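Local structure of amine Dehydrogenase (Pseudomonas putida, 1JMX) at residues A[100-105]-A[136-141]; A[37-42]-A[489-494]; A[374-379]-A[482-487]. The protein binds two c-type hemes and, as the alpha subunit of a quinohemoprotein amine dehydrogenase, probably relays the electrons released by amine oxidation. One frame throughout, in Å; residues are numbered along the deposited sequence.

Interaction 1 of 3, residues A[100-105]-A[136-141]; sequences CGRCHS and QAQARD. With HEC (heme c), chain E.
Cys100, Cys103 and His104 form the CXXCH motif of a c-type heme, and the arginine between the two cysteines reaches across to loop 136-141. Cys100 forms the first thioether, SG 1.7 Å from heme CAB, and at Gly101 the chain leaves the helix. Arg102 carries the contact: its CG takes the crowded position between backbone N and carbonyl carbon (chi1 67°), and the extended chain brings the guanidinium to Gln136. Arg102 NH1 lies 2.8 Å from Gln136 OE1 in an almost straight hydrogen bond (171°), in plane with both guanidinium and carbonyl, although the two flat groups stand nearly perpendicular; NH2 adds a weak bond to the same oxygen. Ala137 O lies 3.3 Å above the guanidinium plane, toward its rim, and the heme methyl CMC lies over the opposite face, also toward the rim, sandwiching the group between loop and cofactor. A water accepts from Arg102 NE at 2.9 Å and donates to Gln138 O at 2.7 Å, while the Gln138 side chain slides past in the opposite direction, its OE1 against Arg102 CB and CD. Cys103 closes the second thioether, SG to heme CAC at 1.8 Å. His104 NE2 binds the iron at 2.0 Å; its ND1 donates to Ser105 O at 2.9 Å (168°), fixing the ring's rotation and probably strengthening the imidazole as a ligand. The motif starts on the last residue of helix 94-100 and precedes helix 107-110, whereas 136-141 links helix 116-129, bearing the second axial ligand His126, to helix 144-159, whose Val152 and Trp144 touch Cys100 and Ala139.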
loop_
_atom_site.group_PDB
_atom_site.type_symbol
_atom_site.label_atom_id
_atom_site.label_comp_id
_atom_site.label_asym_id
_atom_site.label_seq_id
_atom_site.Cartn_x
_atom_site.Cartn_y
_atom_site.Cartn_z
ATOM N N CYS A 100 -3.531 -12.738 0.300
ATOM C CA CYS A 100 -2.959 -12.108 1.496
ATOM C C CYS A 100 -1.783 -11.155 1.400
ATOM O O CYS A 100 -1.422 -10.546 2.400
ATOM C CB CYS A 100 -2.590 -13.192 2.516
ATOM S SG CYS A 100 -3.961 -14.327 2.720
ATOM N N GLY A 101 -1.158 -11.045 0.236
ATOM C CA GLY A 101 -0.020 -10.154 0.134
ATOM C C GLY A 101 -0.161 -9.037 -0.869
ATOM O O GLY A 101 0.841 -8.450 -1.261
ATOM N N ARG A 102 -1.388 -8.728 -1.282
ATOM C CA ARG A 102 -1.613 -7.670 -2.261
ATOM C C ARG A 102 -1.816 -6.289 -1.637
ATOM O O ARG A 102 -1.811 -5.281 -2.331
ATOM C CB ARG A 102 -2.786 -8.020 -3.180
ATOM C CG ARG A 102 -4.125 -8.060 -2.494
ATOM C CD ARG A 102 -5.231 -8.222 -3.505
ATOM N NE ARG A 102 -6.543 -8.313 -2.873
ATOM C CZ ARG A 102 -7.259 -7.275 -2.443
ATOM N NH1 ARG A 102 -6.802 -6.036 -2.564
ATOM N NH2 ARG A 102 -8.468 -7.480 -1.929
ATOM N N CYS A 103 -1.963 -6.259 -0.321
ATOM C CA CYS A 103 -2.158 -5.023 0.424
ATOM C C CYS A 103 -0.876 -4.760 1.194
ATOM O O CYS A 103 -0.169 -3.786 0.939
ATOM C CB CYS A 103 -3.324 -5.211 1.388
ATOM S SG CYS A 103 -4.910 -4.913 0.631
ATOM N N HIS A 104 -0.632 -5.608 2.187
ATOM C CA HIS A 104 0.577 -5.550 2.984
ATOM C C HIS A 104 1.419 -6.741 2.518
ATOM O O HIS A 104 0.996 -7.507 1.653
ATOM C CB HIS A 104 0.264 -5.635 4.489
ATOM C CG HIS A 104 -0.673 -6.744 4.867
ATOM N ND1 HIS A 104 -0.323 -8.075 4.819
ATOM C CD2 HIS A 104 -1.952 -6.711 5.305
ATOM C CE1 HIS A 104 -1.343 -8.815 5.209
ATOM N NE2 HIS A 104 -2.346 -8.011 5.510
ATOM N N SER A 105 2.600 -6.900 3.094
ATOM C CA SER A 105 3.492 -7.989 2.720
ATOM C C SER A 105 2.958 -9.361 3.116
ATOM O O SER A 105 2.127 -9.478 4.010
ATOM C CB SER A 105 4.860 -7.785 3.379
ATOM O OG SER A 105 4.792 -8.020 4.772
ATOM N N GLN A 136 -12.070 -5.095 -4.710
ATOM C CA GLN A 136 -10.767 -4.656 -5.192
ATOM C C GLN A 136 -10.149 -5.639 -6.181
ATOM O O GLN A 136 -10.648 -6.750 -6.346
ATOM C CB GLN A 136 -9.824 -4.435 -4.001
ATOM C CG GLN A 136 -10.265 -3.321 -3.056
ATOM C CD GLN A 136 -9.500 -3.311 -1.747
ATOM O OE1 GLN A 136 -8.542 -4.049 -1.569
ATOM N NE2 GLN A 136 -9.933 -2.475 -0.820
ATOM N N ALA A 137 -9.073 -5.215 -6.845
ATOM C CA ALA A 137 -8.371 -6.061 -7.811
ATOM C C ALA A 137 -7.919 -7.348 -7.132
ATOM O O ALA A 137 -7.469 -7.323 -5.981
ATOM C CB ALA A 137 -7.171 -5.324 -8.388
ATOM N N GLN A 138 -8.055 -8.464 -7.850
ATOM C CA GLN A 138 -7.699 -9.798 -7.363
ATOM C C GLN A 138 -8.661 -10.298 -6.287
ATOM O O GLN A 138 -8.330 -11.179 -5.494
ATOM C CB GLN A 138 -6.252 -9.846 -6.863
ATOM C CG GLN A 138 -5.207 -9.748 -7.971
ATOM C CD GLN A 138 -3.795 -9.609 -7.422
ATOM O OE1 GLN A 138 -3.489 -8.673 -6.684
ATOM N NE2 GLN A 138 -2.926 -10.543 -7.785
ATOM N N ALA A 139 -9.865 -9.739 -6.294
ATOM C CA ALA A 139 -10.907 -10.103 -5.354
ATOM C C ALA A 139 -12.257 -10.098 -6.076
ATOM O O ALA A 139 -13.028 -11.031 -5.931
ATOM C CB ALA A 139 -10.920 -9.136 -4.186
ATOM N N ARG A 140 -12.509 -9.061 -6.881
ATOM C CA ARG A 140 -13.758 -8.907 -7.646
ATOM C C ARG A 140 -13.889 -9.928 -8.789
ATOM O O ARG A 140 -14.938 -10.046 -9.418
ATOM C CB ARG A 140 -13.845 -7.491 -8.246
ATOM C CG ARG A 140 -12.964 -7.292 -9.487
ATOM C CD ARG A 140 -13.218 -5.972 -10.211
ATOM N NE ARG A 140 -12.702 -4.847 -9.451
ATOM C CZ ARG A 140 -11.659 -4.090 -9.790
ATOM N NH1 ARG A 140 -10.990 -4.301 -10.909
ATOM N NH2 ARG A 140 -11.229 -3.169 -8.940
ATOM N N ASP A 141 -12.796 -10.617 -9.089
ATOM C CA ASP A 141 -12.768 -11.604 -10.159
ATOM C C ASP A 141 -13.036 -13.021 -9.679
ATOM O O ASP A 141 -13.021 -13.959 -10.471
ATOM C CB ASP A 141 -11.414 -11.561 -10.875
ATOM C CG ASP A 141 -10.236 -11.886 -9.956
ATOM O OD1 ASP A 141 -10.345 -11.793 -8.708
ATOM O OD2 ASP A 141 -9.168 -12.229 -10.500
HETATM FE FE HEC E . -4.186 -8.335 6.327
HETATM C CHA HEC E . -3.363 -6.776 9.166
HETATM C CHB HEC E . -3.263 -11.266 7.726
HETATM C CHC HEC E . -5.178 -9.967 3.530
HETATM C CHD HEC E . -5.147 -5.346 4.949
HETATM N NA HEC E . -3.449 -8.892 8.051
HETATM C C1A HEC E . -3.158 -8.115 9.125
HETATM C C2A HEC E . -2.625 -8.882 10.215
HETATM C C3A HEC E . -2.583 -10.146 9.800
HETATM C C4A HEC E . -3.109 -10.152 8.462
HETATM C CMA HEC E . -2.098 -11.347 10.593
HETATM C CAA HEC E . -2.221 -8.330 11.564
HETATM C CBA HEC E . -3.237 -8.918 12.541
HETATM C CGA HEC E . -3.101 -8.513 13.987
HETATM O O1A HEC E . -2.229 -7.744 14.351
HETATM O O2A HEC E . -3.903 -8.976 14.770
HETATM N NB HEC E . -4.210 -10.196 5.750
HETATM C C1B HEC E . -3.785 -11.318 6.462
HETATM C C2B HEC E . -3.975 -12.545 5.765
HETATM C C3B HEC E . -4.547 -12.194 4.578
HETATM C C4B HEC E . -4.667 -10.731 4.562
HETATM C CMB HEC E . -3.626 -13.957 6.277
HETATM C CAB HEC E . -4.964 -13.213 3.528
HETATM C CBB HEC E . -6.469 -13.479 3.427
HETATM N NC HEC E . -4.964 -7.769 4.600
HETATM C C1C HEC E . -5.307 -8.582 3.541
HETATM C C2C HEC E . -5.830 -7.828 2.440
HETATM C C3C HEC E . -5.813 -6.546 2.813
HETATM C C4C HEC E . -5.291 -6.497 4.174
HETATM C CMC HEC E . -6.301 -8.418 1.108
HETATM C CAC HEC E . -6.147 -5.410 1.872
HETATM C CBC HEC E . -7.574 -4.915 1.736
HETATM N ND HEC E . -4.252 -6.462 6.922
HETATM C C1D HEC E . -4.671 -5.332 6.250
HETATM C C2D HEC E . -4.562 -4.137 7.091
HETATM C C3D HEC E . -4.056 -4.608 8.286
HETATM C C4D HEC E . -3.873 -5.997 8.142
HETATM C CMD HEC E . -4.937 -2.710 6.699
HETATM C CAD HEC E . -3.708 -3.900 9.602
HETATM C CBD HEC E . -3.846 -2.416 9.651
HETATM C CGD HEC E . -2.542 -1.751 9.362
HETATM O O1D HEC E . -1.690 -2.372 8.686
HETATM O O2D HEC E . -2.347 -0.598 9.807
HETATM O O HOH W 1 -7.364 -11.051 -2.933
#

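Interaction 2 of 3, residues A[37-42]-A[489-494]; sequences WLMSIA and NNPPLP. With HEC (heme c), chain E.
At the apolar centre, Met39 reaches from its helix into the bend formed by Pro491, Pro492 and Leu493. The side chain is extended as far as SD (chi2 -176°) and then bends (chi3 69°), which turns the methyl onto one proline while the shaft slides past the next. Met39 CE meets Pro491 CB at 3.5 Å, and Met39 CG meets Pro492 CD at the same 3.5 Å; both are tighter than ordinary van der Waals contacts. Met39 SD rests 3.7 Å from Leu493 CB and also accepts a weak hydrogen bond from Leu493 N at 3.7 Å (144°). An alanine in place of Met39 would remove the thioether and its methyl, and would probably loosen the packing of the C-terminal tail on the helix. One residue earlier, Leu38 extends the apolar patch: its side chain crosses that of Pro492 at about a right angle, with Leu38 CD2 3.8 Å from Pro492 CG.

Beyond the hydrocarbon lie the heme propionates. Ser40, on another side of the helix from the proline contact, donates from OG to heme O1A at 2.8 Å. The second propionate lies by the tail, where Pro491 CG packs 3.5 Å from heme O2D and Asn489 also contacts this carboxylate. Helix and tail each address one propionate of the same cofactor. Arg108 of helix 107-110 packs against Met39 and Pro491 and hydrogen-bonds through NH2 to the carbonyl of Leu493 and through NE to the C-terminal carboxylate of Pro494. Helix 54-67 lies against Leu38 through Arg57 and Val61, so the chain end after strand 476-484 is seated among helices of the heme domain.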
loop_
_atom_site.group_PDB
_atom_site.type_symbol
_atom_site.label_atom_id
_atom_site.label_comp_id
_atom_site.label_asym_id
_atom_site.label_seq_id
_atom_site.Cartn_x
_atom_site.Cartn_y
_atom_site.Cartn_z
ATOM N N TRP A 37 2.975 -8.313 18.088
ATOM C CA TRP A 37 2.198 -8.076 19.298
ATOM C C TRP A 37 1.908 -6.593 19.468
ATOM O O TRP A 37 0.776 -6.223 19.774
ATOM C CB TRP A 37 2.888 -8.659 20.536
ATOM C CG TRP A 37 2.674 -10.135 20.654
ATOM C CD1 TRP A 37 3.622 -11.110 20.600
ATOM C CD2 TRP A 37 1.415 -10.804 20.786
ATOM N NE1 TRP A 37 3.033 -12.349 20.682
ATOM C CE2 TRP A 37 1.680 -12.191 20.799
ATOM C CE3 TRP A 37 0.084 -10.367 20.891
ATOM C CZ2 TRP A 37 0.665 -13.147 20.913
ATOM C CZ3 TRP A 37 -0.927 -11.321 21.003
ATOM C CH2 TRP A 37 -0.627 -12.695 21.012
ATOM N N LEU A 38 2.907 -5.746 19.220
ATOM C CA LEU A 38 2.712 -4.302 19.320
ATOM C C LEU A 38 1.623 -3.836 18.338
ATOM O O LEU A 38 0.809 -2.971 18.666
ATOM C CB LEU A 38 4.014 -3.545 19.032
ATOM C CG LEU A 38 3.863 -2.021 18.896
ATOM C CD1 LEU A 38 3.448 -1.412 20.224
ATOM C CD2 LEU A 38 5.157 -1.410 18.411
ATOM N N MET A 39 1.620 -4.419 17.141
ATOM C CA MET A 39 0.648 -4.083 16.103
ATOM C C MET A 39 -0.779 -4.466 16.468
ATOM O O MET A 39 -1.710 -3.751 16.129
ATOM C CB MET A 39 1.039 -4.714 14.771
ATOM C CG MET A 39 2.030 -3.882 13.969
ATOM S SD MET A 39 2.386 -4.578 12.344
ATOM C CE MET A 39 0.806 -4.308 11.505
ATOM N N SER A 40 -0.949 -5.592 17.156
ATOM C CA SER A 40 -2.279 -6.036 17.578
ATOM C C SER A 40 -2.844 -5.103 18.640
ATOM O O SER A 40 -4.009 -4.719 18.576
ATOM C CB SER A 40 -2.225 -7.453 18.130
ATOM O OG SER A 40 -1.971 -8.361 17.096
ATOM N N ILE A 41 -2.004 -4.741 19.609
ATOM C CA ILE A 41 -2.408 -3.852 20.687
ATOM C C ILE A 41 -2.706 -2.452 20.152
ATOM O O ILE A 41 -3.662 -1.804 20.583
ATOM C CB ILE A 41 -1.348 -3.804 21.797
ATOM C CG1 ILE A 41 -1.192 -5.201 22.410
ATOM C CG2 ILE A 41 -1.743 -2.781 22.853
ATOM C CD1 ILE A 41 -0.002 -5.363 23.338
ATOM N N ALA A 42 -1.901 -2.003 19.194
ATOM C CA ALA A 42 -2.100 -0.703 18.571
ATOM C C ALA A 42 -3.437 -0.697 17.827
ATOM O O ALA A 42 -4.099 0.333 17.756
ATOM C CB ALA A 42 -0.971 -0.396 17.619
ATOM N N ASN A 489 0.147 5.203 6.560
ATOM C CA ASN A 489 -0.036 4.088 7.478
ATOM C C ASN A 489 1.252 3.276 7.381
ATOM O O ASN A 489 1.490 2.587 6.391
ATOM C CB ASN A 489 -1.245 3.234 7.087
ATOM C CG ASN A 489 -1.500 2.085 8.064
ATOM O OD1 ASN A 489 -2.222 1.134 7.747
ATOM N ND2 ASN A 489 -0.923 2.177 9.257
ATOM N N ASN A 490 2.087 3.376 8.407
ATOM C CA ASN A 490 3.370 2.684 8.415
ATOM C C ASN A 490 3.632 1.954 9.721
ATOM O O ASN A 490 4.373 2.435 10.569
ATOM C CB ASN A 490 4.502 3.683 8.157
ATOM C CG ASN A 490 5.169 3.488 6.804
ATOM O OD1 ASN A 490 5.236 4.426 6.002
ATOM N ND2 ASN A 490 5.693 2.281 6.552
ATOM N N PRO A 491 3.013 0.781 9.901
ATOM C CA PRO A 491 3.172 -0.037 11.103
ATOM C C PRO A 491 4.593 -0.628 11.134
ATOM O O PRO A 491 5.322 -0.544 10.139
ATOM C CB PRO A 491 2.133 -1.139 10.896
ATOM C CG PRO A 491 1.190 -0.575 9.888
ATOM C CD PRO A 491 2.086 0.138 8.959
ATOM N N PRO A 492 4.996 -1.231 12.275
ATOM C CA PRO A 492 6.305 -1.861 12.515
ATOM C C PRO A 492 6.677 -2.924 11.481
ATOM O O PRO A 492 7.855 -3.142 11.188
ATOM C CB PRO A 492 6.121 -2.483 13.892
ATOM C CG PRO A 492 5.256 -1.493 14.566
ATOM C CD PRO A 492 4.209 -1.214 13.520
ATOM N N LEU A 493 5.662 -3.616 10.977
ATOM C CA LEU A 493 5.844 -4.644 9.964
ATOM C C LEU A 493 5.138 -4.207 8.677
ATOM O O LEU A 493 3.996 -3.747 8.705
ATOM C CB LEU A 493 5.283 -5.985 10.454
ATOM C CG LEU A 493 5.993 -6.645 11.641
ATOM C CD1 LEU A 493 5.328 -7.956 12.005
ATOM C CD2 LEU A 493 7.446 -6.877 11.290
ATOM N N PRO A 494 5.834 -4.302 7.533
ATOM C CA PRO A 494 5.265 -3.919 6.236
ATOM C C PRO A 494 4.193 -4.898 5.744
ATOM O O PRO A 494 4.027 -5.982 6.350
ATOM C CB PRO A 494 6.486 -3.911 5.324
ATOM C CG PRO A 494 7.341 -4.993 5.902
ATOM C CD PRO A 494 7.237 -4.732 7.386
ATOM O OXT PRO A 494 3.509 -4.558 4.760
HETATM FE FE HEC E . -4.186 -8.335 6.327
HETATM C CHA HEC E . -3.363 -6.776 9.166
HETATM C CHB HEC E . -3.263 -11.266 7.726
HETATM C CHC HEC E . -5.178 -9.967 3.530
HETATM C CHD HEC E . -5.147 -5.346 4.949
HETATM N NA HEC E . -3.449 -8.892 8.051
HETATM C C1A HEC E . -3.158 -8.115 9.125
HETATM C C2A HEC E . -2.625 -8.882 10.215
HETATM C C3A HEC E . -2.583 -10.146 9.800
HETATM C C4A HEC E . -3.109 -10.152 8.462
HETATM C CMA HEC E . -2.098 -11.347 10.593
HETATM C CAA HEC E . -2.221 -8.330 11.564
HETATM C CBA HEC E . -3.237 -8.918 12.541
HETATM C CGA HEC E . -3.101 -8.513 13.987
HETATM O O1A HEC E . -2.229 -7.744 14.351
HETATM O O2A HEC E . -3.903 -8.976 14.770
HETATM N NB HEC E . -4.210 -10.196 5.750
HETATM C C1B HEC E . -3.785 -11.318 6.462
HETATM C C2B HEC E . -3.975 -12.545 5.765
HETATM C C3B HEC E . -4.547 -12.194 4.578
HETATM C C4B HEC E . -4.667 -10.731 4.562
HETATM C CMB HEC E . -3.626 -13.957 6.277
HETATM C CAB HEC E . -4.964 -13.213 3.528
HETATM C CBB HEC E . -6.469 -13.479 3.427
HETATM N NC HEC E . -4.964 -7.769 4.600
HETATM C C1C HEC E . -5.307 -8.582 3.541
HETATM C C2C HEC E . -5.830 -7.828 2.440
HETATM C C3C HEC E . -5.813 -6.546 2.813
HETATM C C4C HEC E . -5.291 -6.497 4.174
HETATM C CMC HEC E . -6.301 -8.418 1.108
HETATM C CAC HEC E . -6.147 -5.410 1.872
HETATM C CBC HEC E . -7.574 -4.915 1.736
HETATM N ND HEC E . -4.252 -6.462 6.922
HETATM C C1D HEC E . -4.671 -5.332 6.250
HETATM C C2D HEC E . -4.562 -4.137 7.091
HETATM C C3D HEC E . -4.056 -4.608 8.286
HETATM C C4D HEC E . -3.873 -5.997 8.142
HETATM C CMD HEC E . -4.937 -2.710 6.699
HETATM C CAD HEC E . -3.708 -3.900 9.602
HETATM C CBD HEC E . -3.846 -2.416 9.651
HETATM C CGD HEC E . -2.542 -1.751 9.362
HETATM O O1D HEC E . -1.690 -2.372 8.686
HETATM O O2D HEC E . -2.347 -0.598 9.807
#

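Interaction 3 of 3, residues A[374-379]-A[482-487]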
loop_
_atom_site.group_PDB
_atom_site.type_symbol
_atom_site.label_atom_id
_atom_site.label_comp_id
_atom_site.label_asym_id
_atom_site.label_seq_id
_atom_site.Cartn_x
_atom_site.Cartn_y
_atom_site.Cartn_z
ATOM N N PHE A 374 16.172 -3.327 -8.487
ATOM C CA PHE A 374 14.896 -2.616 -8.485
ATOM C C PHE A 374 14.625 -2.085 -7.074
ATOM O O PHE A 374 14.843 -2.779 -6.087
ATOM C CB PHE A 374 13.749 -3.531 -8.923
ATOM C CG PHE A 374 12.408 -2.843 -8.954
ATOM C CD1 PHE A 374 12.103 -1.930 -9.961
ATOM C CD2 PHE A 374 11.457 -3.088 -7.967
ATOM C CE1 PHE A 374 10.873 -1.268 -9.988
ATOM C CE2 PHE A 374 10.220 -2.432 -7.983
ATOM C CZ PHE A 374 9.929 -1.522 -8.995
ATOM N N SER A 375 14.170 -0.841 -6.983
ATOM C CA SER A 375 13.886 -0.240 -5.687
ATOM C C SER A 375 12.856 0.879 -5.777
ATOM O O SER A 375 12.560 1.387 -6.857
ATOM C CB SER A 375 15.175 0.283 -5.039
ATOM O OG SER A 375 15.706 1.386 -5.749
ATOM N N ILE A 376 12.334 1.274 -4.626
ATOM C CA ILE A 376 11.329 2.324 -4.552
ATOM C C ILE A 376 11.797 3.514 -3.712
ATOM O O ILE A 376 12.140 3.363 -2.540
ATOM C CB ILE A 376 9.990 1.782 -3.935
ATOM C CG1 ILE A 376 9.398 0.674 -4.811
ATOM C CG2 ILE A 376 8.988 2.920 -3.708
ATOM C CD1 ILE A 376 8.968 1.135 -6.173
ATOM N N ALA A 377 11.818 4.687 -4.336
ATOM C CA ALA A 377 12.173 5.936 -3.669
ATOM C C ALA A 377 10.841 6.659 -3.486
ATOM O O ALA A 377 9.916 6.456 -4.268
ATOM C CB ALA A 377 13.110 6.757 -4.548
ATOM N N ARG A 378 10.712 7.477 -2.451
ATOM C CA ARG A 378 9.445 8.170 -2.238
ATOM C C ARG A 378 9.622 9.648 -1.924
ATOM O O ARG A 378 10.535 10.042 -1.209
ATOM C CB ARG A 378 8.647 7.498 -1.109
ATOM C CG ARG A 378 8.751 5.975 -1.080
ATOM C CD ARG A 378 7.940 5.334 0.036
ATOM N NE ARG A 378 6.538 5.290 -0.333
ATOM C CZ ARG A 378 5.814 4.184 -0.467
ATOM N NH1 ARG A 378 6.341 2.987 -0.243
ATOM N NH2 ARG A 378 4.567 4.286 -0.898
ATOM N N ILE A 379 8.753 10.473 -2.486
ATOM C CA ILE A 379 8.802 11.895 -2.215
ATOM C C ILE A 379 8.388 12.056 -0.754
ATOM O O ILE A 379 7.813 11.151 -0.162
ATOM C CB ILE A 379 7.849 12.706 -3.147
ATOM C CG1 ILE A 379 6.398 12.240 -2.976
ATOM C CG2 ILE A 379 8.298 12.580 -4.605
ATOM C CD1 ILE A 379 5.407 12.940 -3.901
ATOM N N ILE A 482 11.952 3.642 -9.173
ATOM C CA ILE A 482 10.704 4.380 -9.330
ATOM C C ILE A 482 10.560 5.279 -8.102
ATOM O O ILE A 482 10.700 4.822 -6.969
ATOM C CB ILE A 482 9.475 3.438 -9.443
ATOM C CG1 ILE A 482 9.460 2.743 -10.802
ATOM C CG2 ILE A 482 8.189 4.217 -9.248
ATOM C CD1 ILE A 482 8.406 1.693 -10.919
ATOM N N VAL A 483 10.384 6.574 -8.345
ATOM C CA VAL A 483 10.199 7.537 -7.271
ATOM C C VAL A 483 8.703 7.774 -7.211
ATOM O O VAL A 483 8.112 8.236 -8.185
ATOM C CB VAL A 483 10.894 8.878 -7.574
ATOM C CG1 VAL A 483 10.749 9.819 -6.396
ATOM C CG2 VAL A 483 12.360 8.657 -7.901
ATOM N N THR A 484 8.079 7.371 -6.107
ATOM C CA THR A 484 6.640 7.563 -5.936
ATOM C C THR A 484 6.166 8.359 -4.746
ATOM O O THR A 484 6.944 9.024 -4.064
ATOM C CB THR A 484 5.840 6.254 -5.918
ATOM O OG1 THR A 484 6.602 5.190 -5.324
ATOM C CG2 THR A 484 5.386 5.949 -7.278
ATOM N N VAL A 485 4.860 8.243 -4.519
ATOM C CA VAL A 485 4.143 8.918 -3.460
ATOM C C VAL A 485 4.328 8.306 -2.072
ATOM O O VAL A 485 4.767 7.168 -1.917
ATOM C CB VAL A 485 2.638 8.980 -3.816
ATOM C CG1 VAL A 485 2.462 9.611 -5.198
ATOM C CG2 VAL A 485 2.027 7.582 -3.795
ATOM N N GLN A 486 3.941 9.080 -1.068
ATOM C CA GLN A 486 4.046 8.676 0.326
ATOM C C GLN A 486 2.950 7.693 0.732
ATOM O O GLN A 486 2.032 7.399 -0.038
ATOM C CB GLN A 486 3.932 9.898 1.255
ATOM C CG GLN A 486 4.383 11.246 0.691
ATOM C CD GLN A 486 3.262 12.016 0.004
ATOM O OE1 GLN A 486 3.014 11.826 -1.174
ATOM N NE2 GLN A 486 2.608 12.907 0.737
ATOM N N ARG A 487 3.093 7.175 1.948
ATOM C CA ARG A 487 2.122 6.288 2.570
ATOM C C ARG A 487 2.133 6.765 4.020
ATOM O O ARG A 487 3.196 7.055 4.574
ATOM C CB ARG A 487 2.488 4.800 2.433
ATOM C CG ARG A 487 3.858 4.385 2.924
ATOM C CD ARG A 487 4.036 2.876 2.812
ATOM N NE ARG A 487 3.362 2.157 3.892
ATOM C CZ ARG A 487 3.288 0.831 4.001
ATOM N NH1 ARG A 487 3.835 0.036 3.088
ATOM N NH2 ARG A 487 2.713 0.288 5.069
#
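Two strands run parallel here, the first and last of a mixed sheet, a pairing consistent with the immunoglobulin-like fold of the E-set clan. Short segments of 374-378 and 482-484 meet at 35°. The backbone atoms facing across the gap satisfy one another in turn. Ser375 O accepts from Ile482 N at 3.3 Å, Ile482 O from Ala377 N at 2.9 Å, and Ala377 O from Thr484 N at 2.8 Å. Beyond the last strand residue the pattern continues, with Ile379 N donating to Thr484 O at 2.8 Å, nearly along the C=O axis. Three of these carbonyls, those of Ile482, Ala377 and Thr484, also receive CA-H contacts, from Ile376, Val483 and Arg378 respectively.

On one face of the sheet Ile376 lies beside Ile482, whose CD1 sits at the ring edge of Phe374; on the other Ala377 CB touches Val483 CG2.

Arg378 adds a side-chain clasp. Bent at chi3 (78°), it grips one acceptor side-on: Arg378 NE and NH2 both donate to Val485 O, at 3.0 and 3.1 Å, in clearly bent hydrogen bonds. NH2 is also hydrogen-bonded to an acidic side chain of a neighbouring protein chain, which probably balances its charge, and Arg487 NH1 bonds to backbone of that chain. Over the centre of the Arg378 guanidinium, 3.8 Å above its plane, lies Arg487 CG.

In the fold
From the N terminus, the helix segment 37-42 opens the longest loop, which closes only at the C terminus when 489-494 returns to it in interaction 2. Within that span interaction 1 closes first, joining two loops of the heme domain around helices 107-110 and 116-129. Interaction 3 follows in series, pairing the first and last strands of the last beta domain; no loops cross. Because 482-487 runs almost directly into 489-494, that domain is tied back to the helical one. Interactions 1 and 2 share one heme and also touch, through a probable hydrogen bond between Ser105 OG and Pro494 O at 2.7 Å.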